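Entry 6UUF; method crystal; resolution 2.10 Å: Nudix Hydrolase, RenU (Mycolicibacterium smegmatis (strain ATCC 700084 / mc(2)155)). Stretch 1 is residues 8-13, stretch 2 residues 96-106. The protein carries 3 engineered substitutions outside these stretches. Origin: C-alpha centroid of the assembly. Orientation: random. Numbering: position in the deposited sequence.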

# COMPACT_ATOMS: atom_id res chain seq x y z
N TRP A 8 -15.42 10.02 -8.56
CA TRP A 8 -15.45 10.37 -7.16
C TRP A 8 -16.48 9.56 -6.46
O TRP A 8 -17.51 9.23 -7.04
N VAL A 9 -16.21 9.25 -5.21
CA VAL A 9 -17.25 8.89 -4.27
C VAL A 9 -17.34 10.00 -3.21
O VAL A 9 -16.31 10.43 -2.66
N MET A 10 -18.55 10.48 -2.95
CA MET A 10 -18.78 11.47 -1.89
C MET A 10 -19.21 10.81 -0.57
O MET A 10 -20.20 10.11 -0.53
N SER A 11 -18.50 11.08 0.51
CA SER A 11 -18.89 10.52 1.82
C SER A 11 -20.15 11.13 2.41
O SER A 11 -20.57 12.23 2.03
N GLU A 12 -20.71 10.42 3.38
CA GLU A 12 -21.70 10.96 4.29
C GLU A 12 -21.26 12.28 4.93
O GLU A 12 -22.01 13.22 4.93
N ASN A 13 -20.03 12.37 5.44
CA ASN A 13 -19.53 13.64 6.01
C ASN A 13 -19.10 14.71 4.99
O ASN A 13 -18.54 15.75 5.38
N GLU A 96 -12.67 2.37 5.41
CA GLU A 96 -14.01 2.09 4.95
C GLU A 96 -14.87 3.33 5.19
O GLU A 96 -14.95 3.83 6.34
N VAL A 97 -15.49 3.84 4.13
CA VAL A 97 -16.23 5.09 4.24
C VAL A 97 -17.59 4.88 3.68
O VAL A 97 -17.72 4.40 2.55
N ALA A 98 -18.60 5.22 4.48
CA ALA A 98 -19.97 5.31 4.04
C ALA A 98 -20.08 6.47 3.05
O ALA A 98 -19.87 7.62 3.43
N GLY A 99 -20.35 6.14 1.78
CA GLY A 99 -20.64 7.12 0.74
C GLY A 99 -22.12 7.50 0.69
O GLY A 99 -22.97 6.82 1.27
N ILE A 100 -22.43 8.58 -0.02
CA ILE A 100 -23.82 9.03 -0.21
C ILE A 100 -24.50 8.11 -1.21
O ILE A 100 -23.92 7.76 -2.24
N GLY A 101 -25.73 7.72 -0.87
CA GLY A 101 -26.57 6.94 -1.78
C GLY A 101 -26.18 5.48 -1.85
O GLY A 101 -26.05 4.92 -2.95
N GLY A 102 -25.97 4.89 -0.67
CA GLY A 102 -25.62 3.49 -0.54
C GLY A 102 -24.16 3.16 -0.76
O GLY A 102 -23.67 2.18 -0.21
N THR A 103 -23.45 4.00 -1.54
CA THR A 103 -22.13 3.63 -2.07
C THR A 103 -21.03 3.66 -1.01
O THR A 103 -21.20 4.15 0.11
N GLN A 104 -19.91 3.06 -1.37
CA GLN A 104 -18.83 2.81 -0.44
C GLN A 104 -17.48 3.13 -1.05
O GLN A 104 -17.28 3.10 -2.27
N TRP A 105 -16.55 3.47 -0.17
CA TRP A 105 -15.19 3.61 -0.58
C TRP A 105 -14.35 2.85 0.42
O TRP A 105 -14.54 2.99 1.62
N THR A 106 -13.40 2.09 -0.08
CA THR A 106 -12.46 1.44 0.82
C THR A 106 -11.05 1.56 0.30
O THR A 106 -10.79 1.75 -0.93

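The contact between residues 8-13 and 96-106 of this Nudix hydrolase illustrates a recurrent arrangement, a single backbone bridge pinned by two hydrogen bonds and flanked by largely apolar side chains. At its centre Ser11 lies against Gly99, their CA atoms 4.0 Å apart. Ile100 N donates to Met10 O at 2.8 Å, and Glu12 N donates to Ala98 O at 2.9 Å, so both hydrogen bonds across the contact run from backbone to backbone.

Gly99 suits its site: a CB there would come within 3.0 Å of Val9 CG1 and would clash with Thr103 O of its own stretch. Val9, a buried t rotamer pointing toward the second stretch, packs beside Gly99. Its CG1 lies 4.1 Å from Gln104 O and 4.2 Å from Thr103 OG1, while its CG2 approaches the edge of the Trp105 ring, 4.2 Å from CD1. Trp105 (chi1 t) and Thr103 (p) both point toward the first stretch; Thr103 OG1 is held by its own loop, donating to Ile100 O at 2.9 Å.

Beyond the bridge, side chains that start out sideways can still meet. Met10 (t, p, p) has its end leading away, yet its CG rests 3.4 Å from CD1 of Ile100, whose m, t conformation brings its tip nearer. The same Ile100 CD1 sits 3.4 Å from Ser11 O. Ser11 (p) points away overall, but its CB still touches Val97 CG1 at 3.5 Å; Val97, a t rotamer, points toward the first stretch. Glu12 (m, t) lays its chain beside Ala98, with Glu12 CD 3.4 Å from Ala98 CB, a packing contact in which the carboxylate gains no polar partner from the second stretch.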

# COMPACT_ATOMS: atom_id res chain seq x y z
CB TRP A 8 -15.82 11.86 -6.98
CG TRP A 8 -14.84 12.78 -7.61
CD1 TRP A 8 -15.01 13.50 -8.77
CD2 TRP A 8 -13.54 13.06 -7.14
NE1 TRP A 8 -13.86 14.23 -9.03
CE2 TRP A 8 -12.95 13.98 -8.03
CE3 TRP A 8 -12.81 12.64 -6.03
CZ2 TRP A 8 -11.68 14.46 -7.86
CZ3 TRP A 8 -11.53 13.12 -5.86
CH2 TRP A 8 -10.97 14.02 -6.77
CB VAL A 9 -16.93 7.56 -3.62
CG1 VAL A 9 -17.97 7.17 -2.55
CG2 VAL A 9 -16.80 6.50 -4.72
CB MET A 10 -19.89 12.45 -2.30
CG MET A 10 -20.13 13.58 -1.26
SD MET A 10 -18.78 14.75 -1.04
CE MET A 10 -18.30 14.99 -2.77
CB SER A 11 -17.77 10.69 2.85
OG SER A 11 -17.59 12.04 3.28
CB GLU A 12 -22.05 9.95 5.38
CG GLU A 12 -22.88 8.77 4.88
CD GLU A 12 -23.31 7.83 5.99
OE1 GLU A 12 -22.71 7.88 7.09
OE2 GLU A 12 -24.25 7.02 5.76
CB ASN A 13 -18.41 13.36 7.03
CG ASN A 13 -18.95 12.71 8.31
OD1 ASN A 13 -20.16 12.47 8.45
ND2 ASN A 13 -18.05 12.44 9.26
CB GLU A 96 -14.55 0.94 5.77
CG GLU A 96 -15.82 0.34 5.27
CD GLU A 96 -16.19 -0.90 6.07
OE1 GLU A 96 -16.27 -0.80 7.32
OE2 GLU A 96 -16.37 -1.97 5.45
CB VAL A 97 -15.55 6.27 3.50
CG1 VAL A 97 -16.38 7.52 3.60
CG2 VAL A 97 -14.21 6.57 4.14
CB ALA A 98 -20.90 5.53 5.23
CB ILE A 100 -23.92 10.51 -0.70
CG1 ILE A 100 -23.48 11.46 0.41
CG2 ILE A 100 -25.33 10.86 -1.12
CD1 ILE A 100 -23.20 12.88 -0.04
CB THR A 103 -21.76 4.46 -3.33
OG1 THR A 103 -21.92 5.86 -3.08
CG2 THR A 103 -22.64 4.03 -4.50
CB GLN A 104 -18.85 1.34 -0.03
CG GLN A 104 -18.08 1.09 1.25
CD GLN A 104 -18.54 -0.18 1.93
OE1 GLN A 104 -18.53 -1.24 1.32
NE2 GLN A 104 -18.97 -0.07 3.19
CB TRP A 105 -14.79 5.08 -0.58
CG TRP A 105 -13.51 5.29 -1.26
CD1 TRP A 105 -13.32 5.48 -2.59
CD2 TRP A 105 -12.23 5.29 -0.66
NE1 TRP A 105 -11.99 5.66 -2.86
CE2 TRP A 105 -11.30 5.55 -1.68
CE3 TRP A 105 -11.78 5.15 0.65
CZ2 TRP A 105 -9.95 5.63 -1.44
CZ3 TRP A 105 -10.45 5.23 0.89
CH2 TRP A 105 -9.53 5.47 -0.16
CB THR A 106 -12.78 -0.06 0.91
OG1 THR A 106 -12.78 -0.59 -0.42
CG2 THR A 106 -14.13 -0.30 1.54